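Local coordinates for putative phosphosugar isomerases (Salmonella typhimurium LT2, PDB 3FKJ), which probably binds phosphorylated sugars through its SIS fold and may isomerise them, although its substrate and reaction are not established, at residues A[21-32]-A[158-169]; A[52-60]-A[220-228]. One frame throughout, in Å; residues are numbered along the deposited sequence.

Contact 1. Residues A[21-32]-A[158-169]; sequences SVAHENARRIIS and YSLWLALEILAQ
Ala23 is held between two aromatic rings of helix 158-169. Its CB lies over the face of Tyr158, 3.8 Å from the ring centroid, and over the five-membered ring of Trp161, making a CH-pi contact with each. His24 carries on along the indole: its CB sits above the six-membered ring, while the imidazole, nearly parallel to the Trp161 plane, is slid so far that the rings barely overlap.

Apolar packing continues toward the C-terminal ends. Ala27 CB fills the close approach beside Trp161 CB and Leu162 CD2, where the helix axes come within 8.6 Å at a crossing angle of -43°. Ile31 enters as a knob among Leu162, Glu165, Ile166 and Gln169, its CD1 3.5 Å from Ile166 CG1. The pair packs beside strand 136-139 at the edge of the five-stranded parallel sheet, where Ile138 meets Tyr158 and Leu162.

Among the polar bonds, Asn26 ND2 gives a weak one to Tyr158 OH. Gln169 NE2 donates to Arg28 O (3.2 Å, 169°), in the carbonyl plane and on a lone pair, and also to Glu165 OE1. A bend at chi2 folds Glu165 back among His24, Ala27, Arg28 and Ile31; Tyr176 hydrogen-bonds both Glu165 OE2 and His24 NE2.

Arg28 lays its aliphatic CG and CD against the carboxylate while its guanidinium stays short of a salt bridge. With both oxygens bonded, the buried Glu165 could well keep its negative charge between the helices.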
loop_
_atom_site.group_PDB
_atom_site.type_symbol
_atom_site.label_atom_id
_atom_site.label_comp_id
_atom_site.label_asym_id
_atom_site.label_seq_id
_atom_site.Cartn_x
_atom_site.Cartn_y
_atom_site.Cartn_z
ATOM N N SER A 21 26.152 8.985 15.785
ATOM C CA SER A 21 25.087 8.067 16.154
ATOM C C SER A 21 25.568 6.635 15.919
ATOM O O SER A 21 26.197 6.343 14.887
ATOM C CB SER A 21 23.844 8.296 15.234
ATOM O OG SER A 21 22.711 8.936 15.819
ATOM N N VAL A 22 25.191 5.731 16.812
ATOM C CA VAL A 22 25.327 4.294 16.580
ATOM C C VAL A 22 24.644 3.846 15.295
ATOM O O VAL A 22 25.224 3.068 14.522
ATOM C CB VAL A 22 24.698 3.489 17.752
ATOM C CG1 VAL A 22 24.574 1.993 17.425
ATOM C CG2 VAL A 22 25.493 3.702 19.013
ATOM N N ALA A 23 23.405 4.324 15.085
ATOM C CA ALA A 23 22.638 4.002 13.884
ATOM C C ALA A 23 23.263 4.636 12.628
ATOM O O ALA A 23 23.391 3.977 11.611
ATOM C CB ALA A 23 21.194 4.429 14.031
ATOM N N HIS A 24 23.643 5.903 12.705
ATOM C CA HIS A 24 24.380 6.582 11.620
ATOM C C HIS A 24 25.619 5.779 11.176
ATOM O O HIS A 24 25.779 5.504 10.002
ATOM C CB HIS A 24 24.795 7.970 12.093
ATOM C CG HIS A 24 25.329 8.883 11.031
ATOM N ND1 HIS A 24 25.683 10.185 11.307
ATOM C CD2 HIS A 24 25.528 8.715 9.701
ATOM C CE1 HIS A 24 26.098 10.772 10.198
ATOM N NE2 HIS A 24 26.004 9.904 9.208
ATOM N N GLU A 25 26.460 5.366 12.121
ATOM C CA GLU A 25 27.685 4.660 11.772
ATOM C C GLU A 25 27.439 3.268 11.208
ATOM O O GLU A 25 28.097 2.873 10.257
ATOM C CB GLU A 25 28.626 4.581 12.981
ATOM C CG GLU A 25 30.093 4.567 12.627
ATOM C CD GLU A 25 31.018 5.197 13.726
ATOM O OE1 GLU A 25 30.554 5.493 14.857
ATOM O OE2 GLU A 25 32.219 5.395 13.444
ATOM N N ASN A 26 26.501 2.530 11.805
ATOM C CA ASN A 26 26.084 1.221 11.283
ATOM C C ASN A 26 25.602 1.309 9.855
ATOM O O ASN A 26 26.095 0.594 8.971
ATOM C CB ASN A 26 24.961 0.606 12.134
ATOM C CG ASN A 26 25.481 -0.095 13.385
ATOM O OD1 ASN A 26 26.689 -0.317 13.540
ATOM N ND2 ASN A 26 24.570 -0.451 14.276
ATOM N N ALA A 27 24.637 2.197 9.633
ATOM C CA ALA A 27 24.081 2.423 8.299
ATOM C C ALA A 27 25.166 2.754 7.296
ATOM O O ALA A 27 25.202 2.231 6.177
ATOM C CB ALA A 27 23.062 3.557 8.331
ATOM N N ARG A 28 26.067 3.638 7.702
ATOM C CA ARG A 28 27.077 4.135 6.793
ATOM C C ARG A 28 28.084 3.052 6.416
ATOM O O ARG A 28 28.437 2.932 5.231
ATOM C CB ARG A 28 27.760 5.368 7.381
ATOM C CG ARG A 28 28.834 5.916 6.490
ATOM C CD ARG A 28 28.884 7.410 6.514
ATOM N NE ARG A 28 29.853 7.934 7.464
ATOM C CZ ARG A 28 30.203 9.218 7.507
ATOM N NH1 ARG A 28 29.653 10.112 6.674
ATOM N NH2 ARG A 28 31.105 9.615 8.383
ATOM N N ARG A 29 28.532 2.267 7.404
ATOM C CA ARG A 29 29.455 1.147 7.140
ATOM C C ARG A 29 28.799 0.095 6.266
ATOM O O ARG A 29 29.417 -0.446 5.355
ATOM C CB ARG A 29 29.888 0.425 8.409
ATOM C CG ARG A 29 30.637 1.203 9.454
ATOM C CD ARG A 29 30.903 0.313 10.721
ATOM N NE ARG A 29 29.717 -0.438 11.193
ATOM C CZ ARG A 29 29.349 -1.658 10.774
ATOM N NH1 ARG A 29 30.055 -2.321 9.852
ATOM N NH2 ARG A 29 28.253 -2.217 11.263
ATOM N N ILE A 30 27.540 -0.224 6.547
ATOM C CA ILE A 30 26.885 -1.282 5.769
ATOM C C ILE A 30 26.805 -0.918 4.281
ATOM O O ILE A 30 27.144 -1.744 3.406
ATOM C CB ILE A 30 25.525 -1.687 6.368
ATOM C CG1 ILE A 30 25.772 -2.363 7.736
ATOM C CG2 ILE A 30 24.759 -2.632 5.404
ATOM C CD1 ILE A 30 24.565 -2.510 8.610
ATOM N N ILE A 31 26.399 0.320 3.996
ATOM C CA ILE A 31 26.175 0.758 2.620
ATOM C C ILE A 31 27.495 0.941 1.864
ATOM O O ILE A 31 27.552 0.606 0.667
ATOM C CB ILE A 31 25.274 2.024 2.562
ATOM C CG1 ILE A 31 23.899 1.731 3.217
ATOM C CG2 ILE A 31 25.112 2.549 1.112
ATOM C CD1 ILE A 31 23.117 0.461 2.693
ATOM N N SER A 32 28.552 1.433 2.538
ATOM C CA SER A 32 29.903 1.485 1.931
ATOM C C SER A 32 30.415 0.093 1.579
ATOM O O SER A 32 30.917 -0.125 0.461
ATOM C CB SER A 32 30.950 2.139 2.843
ATOM O OG SER A 32 30.438 3.282 3.493
ATOM N N TYR A 158 15.891 3.230 11.664
ATOM C CA TYR A 158 16.929 2.614 10.830
ATOM C C TYR A 158 16.524 2.566 9.353
ATOM O O TYR A 158 17.382 2.614 8.473
ATOM C CB TYR A 158 17.276 1.217 11.357
ATOM C CG TYR A 158 18.458 1.179 12.313
ATOM C CD1 TYR A 158 19.762 1.238 11.844
ATOM C CD2 TYR A 158 18.269 1.069 13.674
ATOM C CE1 TYR A 158 20.853 1.170 12.716
ATOM C CE2 TYR A 158 19.338 1.022 14.540
ATOM C CZ TYR A 158 20.630 1.080 14.057
ATOM O OH TYR A 158 21.677 1.018 14.939
ATOM N N SER A 159 15.220 2.513 9.078
ATOM C CA SER A 159 14.764 2.585 7.693
ATOM C C SER A 159 15.224 3.922 7.106
ATOM O O SER A 159 15.615 3.972 5.944
ATOM C CB SER A 159 13.232 2.392 7.535
ATOM O OG SER A 159 12.482 3.537 7.915
ATOM N N LEU A 160 15.197 4.991 7.916
ATOM C CA LEU A 160 15.513 6.321 7.399
ATOM C C LEU A 160 17.026 6.498 7.325
ATOM O O LEU A 160 17.528 7.072 6.373
ATOM C CB LEU A 160 14.841 7.432 8.220
ATOM C CG LEU A 160 15.021 8.877 7.688
ATOM C CD1 LEU A 160 14.598 9.074 6.248
ATOM C CD2 LEU A 160 14.330 9.868 8.575
ATOM N N TRP A 161 17.748 5.977 8.327
ATOM C CA TRP A 161 19.228 5.986 8.310
ATOM C C TRP A 161 19.771 5.268 7.061
ATOM O O TRP A 161 20.639 5.780 6.365
ATOM C CB TRP A 161 19.815 5.323 9.567
ATOM C CG TRP A 161 19.770 6.169 10.831
ATOM C CD1 TRP A 161 19.074 5.902 11.954
ATOM C CD2 TRP A 161 20.479 7.396 11.075
ATOM N NE1 TRP A 161 19.292 6.878 12.905
ATOM C CE2 TRP A 161 20.145 7.817 12.387
ATOM C CE3 TRP A 161 21.353 8.182 10.313
ATOM C CZ2 TRP A 161 20.675 8.983 12.968
ATOM C CZ3 TRP A 161 21.857 9.356 10.880
ATOM C CH2 TRP A 161 21.512 9.746 12.193
ATOM N N LEU A 162 19.279 4.058 6.822
ATOM C CA LEU A 162 19.724 3.237 5.682
ATOM C C LEU A 162 19.355 3.903 4.366
ATOM O O LEU A 162 20.180 4.002 3.459
ATOM C CB LEU A 162 19.093 1.843 5.755
ATOM C CG LEU A 162 19.664 0.969 6.862
ATOM C CD1 LEU A 162 18.735 -0.265 7.178
ATOM C CD2 LEU A 162 21.034 0.572 6.452
ATOM N N ALA A 163 18.135 4.407 4.274
ATOM C CA ALA A 163 17.706 5.213 3.119
ATOM C C ALA A 163 18.639 6.407 2.840
ATOM O O ALA A 163 19.052 6.608 1.677
ATOM C CB ALA A 163 16.279 5.717 3.285
ATOM N N LEU A 164 18.892 7.213 3.891
ATOM C CA LEU A 164 19.801 8.357 3.807
ATOM C C LEU A 164 21.147 7.950 3.192
ATOM O O LEU A 164 21.646 8.610 2.280
ATOM C CB LEU A 164 20.065 8.948 5.202
ATOM C CG LEU A 164 21.151 10.021 5.334
ATOM C CD1 LEU A 164 20.656 11.296 4.666
ATOM C CD2 LEU A 164 21.554 10.231 6.834
ATOM N N GLU A 165 21.714 6.866 3.713
ATOM C CA GLU A 165 23.013 6.367 3.259
ATOM C C GLU A 165 23.026 5.783 1.864
ATOM O O GLU A 165 23.971 6.017 1.108
ATOM C CB GLU A 165 23.579 5.362 4.271
ATOM C CG GLU A 165 23.984 6.014 5.580
ATOM C CD GLU A 165 25.120 7.022 5.417
ATOM O OE1 GLU A 165 25.982 6.878 4.508
ATOM O OE2 GLU A 165 25.154 7.965 6.224
ATOM N N ILE A 166 21.960 5.078 1.491
ATOM C CA ILE A 166 21.836 4.584 0.116
ATOM C C ILE A 166 21.839 5.751 -0.868
ATOM O O ILE A 166 22.539 5.713 -1.853
ATOM C CB ILE A 166 20.637 3.647 -0.083
ATOM C CG1 ILE A 166 20.850 2.355 0.727
ATOM C CG2 ILE A 166 20.449 3.336 -1.597
ATOM C CD1 ILE A 166 19.565 1.544 0.975
ATOM N N LEU A 167 21.083 6.796 -0.564
ATOM C CA LEU A 167 20.953 7.926 -1.428
ATOM C C LEU A 167 22.236 8.690 -1.457
ATOM O O LEU A 167 22.729 9.019 -2.526
ATOM C CB LEU A 167 19.805 8.865 -0.966
ATOM C CG LEU A 167 19.615 10.182 -1.760
ATOM C CD1 LEU A 167 19.063 9.985 -3.146
ATOM C CD2 LEU A 167 18.773 11.195 -0.957
ATOM N N ALA A 168 22.771 9.007 -0.284
ATOM C CA ALA A 168 23.973 9.809 -0.197
ATOM C C ALA A 168 25.151 9.142 -0.918
ATOM O O ALA A 168 25.908 9.827 -1.595
ATOM C CB ALA A 168 24.367 10.112 1.309
ATOM N N GLN A 169 25.316 7.829 -0.764
ATOM C CA GLN A 169 26.522 7.163 -1.283
ATOM C C GLN A 169 26.370 6.720 -2.751
ATOM O O GLN A 169 27.312 6.220 -3.342
ATOM C CB GLN A 169 26.892 5.961 -0.398
ATOM C CG GLN A 169 27.388 6.341 1.002
ATOM C CD GLN A 169 27.807 5.150 1.830
ATOM O OE1 GLN A 169 28.506 4.261 1.349
ATOM N NE2 GLN A 169 27.387 5.125 3.083
#

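Contact 2. Residues A[52-60]-A[220-228]; sequences LTGFWPGKY and GPSFGAAHQ
Trp56 swings its CG anti to the backbone N (chi1 -167°), which lays the indole across the start of the 220-228 segment, and Tyr60, one helical turn on, places its phenol against Gly220 and Pro221. Thr53 holds OG1 between its backbone N and carbonyl carbon, facing the extended side chain of Gln228.

The indole is gripped at edge and face. Trp56 NE1 donates to Gly220 O (3.0 Å, 163°), the acceptor lying close to the ring plane. Gly224 N sits over one face, 3.5 Å above the plane, and Gly224 CA makes a CH-pi contact with the five-membered ring; the bare backbone of Gly224 leaves room for Trp56 CB to settle against it. Phe223 turns an edge toward the six-membered ring of Trp56 in a T-shaped pair, the planes of Phe223 and Trp56 at 70°. Lys59 CD lies over the opposite face of the indole.

The Gly220-Pro221 peptide spreads over the Tyr60 ring, with Pro221 N 3.5 Å above its centre and Pro221 CB near CD2. Beyond the ring, Tyr60 OH bonds Glu310, and Gly220 N bonds Glu78 of the second subunit.

At the other end Thr53 OG1 donates to Gln228 OE1 (2.7 Å), from a position tilted out of the carbonyl plane. A water donates to the same OE1 and to Thr53 O, closing a small bridge, while Thr53 CG2 meets the edge of His227 at CD2.

The contact thus joins the halves of the protein built on its two parallel sheets. The side chain of Gln228 lies about 6 Å from a bound thiocyanate, an ion probably from the crystallisation liquor, though such ions often mark pockets. Two bonds converge on Gln228 OE1, which should favour this rotation of the amide.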
loop_
_atom_site.group_PDB
_atom_site.type_symbol
_atom_site.label_atom_id
_atom_site.label_comp_id
_atom_site.label_asym_id
_atom_site.label_seq_id
_atom_site.Cartn_x
_atom_site.Cartn_y
_atom_site.Cartn_z
ATOM N N LEU A 52 7.038 -4.443 8.170
ATOM C CA LEU A 52 6.982 -3.782 6.886
ATOM C C LEU A 52 6.688 -2.276 7.007
ATOM O O LEU A 52 7.356 -1.449 6.356
ATOM C CB LEU A 52 5.927 -4.447 6.028
ATOM C CG LEU A 52 5.826 -3.903 4.608
ATOM C CD1 LEU A 52 7.211 -3.890 3.897
ATOM C CD2 LEU A 52 4.728 -4.673 3.833
ATOM N N THR A 53 5.698 -1.895 7.798
ATOM C CA THR A 53 5.361 -0.463 7.955
ATOM C C THR A 53 6.509 0.317 8.631
ATOM O O THR A 53 6.627 1.524 8.459
ATOM C CB THR A 53 4.081 -0.219 8.797
ATOM O OG1 THR A 53 4.204 -0.831 10.083
ATOM C CG2 THR A 53 2.769 -0.644 8.066
ATOM N N GLY A 54 7.368 -0.394 9.373
ATOM C CA GLY A 54 8.576 0.199 9.951
ATOM C C GLY A 54 9.578 0.701 8.897
ATOM O O GLY A 54 10.466 1.475 9.221
ATOM N N PHE A 55 9.411 0.269 7.646
ATOM C CA PHE A 55 10.216 0.697 6.533
ATOM C C PHE A 55 9.665 1.895 5.770
ATOM O O PHE A 55 10.359 2.417 4.905
ATOM C CB PHE A 55 10.434 -0.473 5.558
ATOM C CG PHE A 55 11.342 -1.551 6.078
ATOM C CD1 PHE A 55 12.593 -1.224 6.626
ATOM C CD2 PHE A 55 10.970 -2.888 6.002
ATOM C CE1 PHE A 55 13.431 -2.224 7.082
ATOM C CE2 PHE A 55 11.793 -3.871 6.458
ATOM C CZ PHE A 55 13.018 -3.550 7.011
ATOM N N TRP A 56 8.427 2.326 6.074
ATOM C CA TRP A 56 7.807 3.440 5.389
ATOM C C TRP A 56 8.648 4.724 5.377
ATOM O O TRP A 56 8.721 5.380 4.342
ATOM C CB TRP A 56 6.430 3.793 5.981
ATOM C CG TRP A 56 5.700 4.715 5.053
ATOM C CD1 TRP A 56 5.612 6.069 5.137
ATOM C CD2 TRP A 56 5.024 4.340 3.856
ATOM N NE1 TRP A 56 4.885 6.565 4.070
ATOM C CE2 TRP A 56 4.522 5.525 3.264
ATOM C CE3 TRP A 56 4.789 3.115 3.220
ATOM C CZ2 TRP A 56 3.789 5.526 2.064
ATOM C CZ3 TRP A 56 4.032 3.111 2.020
ATOM C CH2 TRP A 56 3.543 4.310 1.459
ATOM N N PRO A 57 9.253 5.107 6.532
ATOM C CA PRO A 57 10.052 6.325 6.492
ATOM C C PRO A 57 11.161 6.357 5.455
ATOM O O PRO A 57 11.342 7.387 4.807
ATOM C CB PRO A 57 10.585 6.457 7.923
ATOM C CG PRO A 57 9.537 5.718 8.754
ATOM C CD PRO A 57 9.206 4.536 7.891
ATOM N N GLY A 58 11.913 5.269 5.339
ATOM C CA GLY A 58 12.905 5.143 4.303
ATOM C C GLY A 58 12.331 5.025 2.899
ATOM O O GLY A 58 12.866 5.639 1.944
ATOM N N LYS A 59 11.275 4.229 2.756
ATOM C CA LYS A 59 10.598 4.088 1.466
ATOM C C LYS A 59 10.181 5.465 0.955
ATOM O O LYS A 59 10.525 5.859 -0.177
ATOM C CB LYS A 59 9.382 3.137 1.574
ATOM C CG LYS A 59 8.623 2.883 0.243
ATOM C CD LYS A 59 7.125 2.987 0.386
ATOM C CE LYS A 59 6.350 2.511 -0.859
ATOM N NZ LYS A 59 6.728 3.109 -2.185
ATOM N N TYR A 60 9.490 6.220 1.804
ATOM C CA TYR A 60 8.988 7.545 1.433
ATOM C C TYR A 60 10.128 8.519 1.066
ATOM O O TYR A 60 10.045 9.248 0.059
ATOM C CB TYR A 60 8.044 8.107 2.538
ATOM C CG TYR A 60 7.473 9.479 2.221
ATOM C CD1 TYR A 60 6.506 9.636 1.234
ATOM C CD2 TYR A 60 7.923 10.618 2.867
ATOM C CE1 TYR A 60 5.998 10.876 0.899
ATOM C CE2 TYR A 60 7.409 11.906 2.519
ATOM C CZ TYR A 60 6.432 12.006 1.562
ATOM O OH TYR A 60 5.909 13.238 1.217
ATOM N N GLY A 220 1.496 11.087 2.824
ATOM C CA GLY A 220 2.951 11.305 2.740
ATOM C C GLY A 220 3.766 10.522 3.735
ATOM O O GLY A 220 3.657 9.299 3.781
ATOM N N PRO A 221 4.584 11.214 4.561
ATOM C CA PRO A 221 5.510 10.490 5.419
ATOM C C PRO A 221 4.814 9.764 6.580
ATOM O O PRO A 221 5.413 8.892 7.200
ATOM C CB PRO A 221 6.398 11.617 5.984
ATOM C CG PRO A 221 5.478 12.752 6.067
ATOM C CD PRO A 221 4.660 12.667 4.814
ATOM N N SER A 222 3.588 10.183 6.907
ATOM C CA SER A 222 2.837 9.619 8.025
ATOM C C SER A 222 1.911 8.429 7.681
ATOM O O SER A 222 1.269 7.876 8.584
ATOM C CB SER A 222 1.973 10.708 8.670
ATOM O OG SER A 222 2.706 11.820 9.116
ATOM N N PHE A 223 1.792 8.065 6.397
ATOM C CA PHE A 223 0.854 7.067 6.009
ATOM C C PHE A 223 1.200 5.678 6.575
ATOM O O PHE A 223 0.322 4.945 7.025
ATOM C CB PHE A 223 0.628 7.032 4.505
ATOM C CG PHE A 223 -0.347 5.980 4.108
ATOM C CD1 PHE A 223 -1.668 6.101 4.469
ATOM C CD2 PHE A 223 0.057 4.837 3.484
ATOM C CE1 PHE A 223 -2.580 5.120 4.181
ATOM C CE2 PHE A 223 -0.863 3.858 3.167
ATOM C CZ PHE A 223 -2.189 4.017 3.512
ATOM N N GLY A 224 2.481 5.351 6.640
ATOM C CA GLY A 224 2.901 4.078 7.238
ATOM C C GLY A 224 2.452 3.963 8.682
ATOM O O GLY A 224 1.957 2.932 9.123
ATOM N N ALA A 225 2.675 5.018 9.419
ATOM C CA ALA A 225 2.246 5.123 10.816
ATOM C C ALA A 225 0.738 4.909 11.020
ATOM O O ALA A 225 0.292 4.318 12.007
ATOM C CB ALA A 225 2.649 6.464 11.369
ATOM N N ALA A 226 -0.040 5.381 10.071
ATOM C CA ALA A 226 -1.463 5.278 10.138
ATOM C C ALA A 226 -1.867 3.829 9.918
ATOM O O ALA A 226 -2.708 3.293 10.632
ATOM C CB ALA A 226 -2.109 6.234 9.144
ATOM N N HIS A 227 -1.265 3.201 8.921
ATOM C CA HIS A 227 -1.543 1.850 8.641
ATOM C C HIS A 227 -1.082 0.929 9.762
ATOM O O HIS A 227 -1.813 0.023 10.147
ATOM C CB HIS A 227 -0.940 1.448 7.296
ATOM C CG HIS A 227 -1.339 0.078 6.876
ATOM N ND1 HIS A 227 -2.641 -0.237 6.571
ATOM C CD2 HIS A 227 -0.634 -1.083 6.799
ATOM C CE1 HIS A 227 -2.711 -1.525 6.271
ATOM N NE2 HIS A 227 -1.509 -2.058 6.398
ATOM N N GLN A 228 0.132 1.170 10.277
ATOM C CA GLN A 228 0.619 0.420 11.381
ATOM C C GLN A 228 -0.322 0.500 12.588
ATOM O O GLN A 228 -0.637 -0.514 13.192
ATOM C CB GLN A 228 2.005 0.920 11.758
ATOM C CG GLN A 228 2.715 0.152 12.882
ATOM C CD GLN A 228 4.114 0.633 13.054
ATOM O OE1 GLN A 228 4.865 0.875 12.057
ATOM N NE2 GLN A 228 4.474 0.861 14.293
HETATM O O HOH W 1 6.284 2.931 10.711
#

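The centres of contacts 1 and 2 lie about 18 Å apart, and their segments alternate along the chain: 21-32, 52-60, 158-169, 220-228. Contact 1 packs helix 22-35 on helix 155-170 beside strand 136-139, an edge of the five-stranded parallel sheet. Contact 2 lies near the centre of the chain, joining the 52-60 segment, which follows strand 42-47 of that sheet, to the start of helix 223-238, which follows strand 213-218 of the four-stranded one. Ser159 OG lies 3.2 Å from Gly58 N in a probable hydrogen bond. Helix 155-170 thus touches both helix 22-35 and the 52-60 segment, which in turn meets the half of the protein built on the four-stranded sheet.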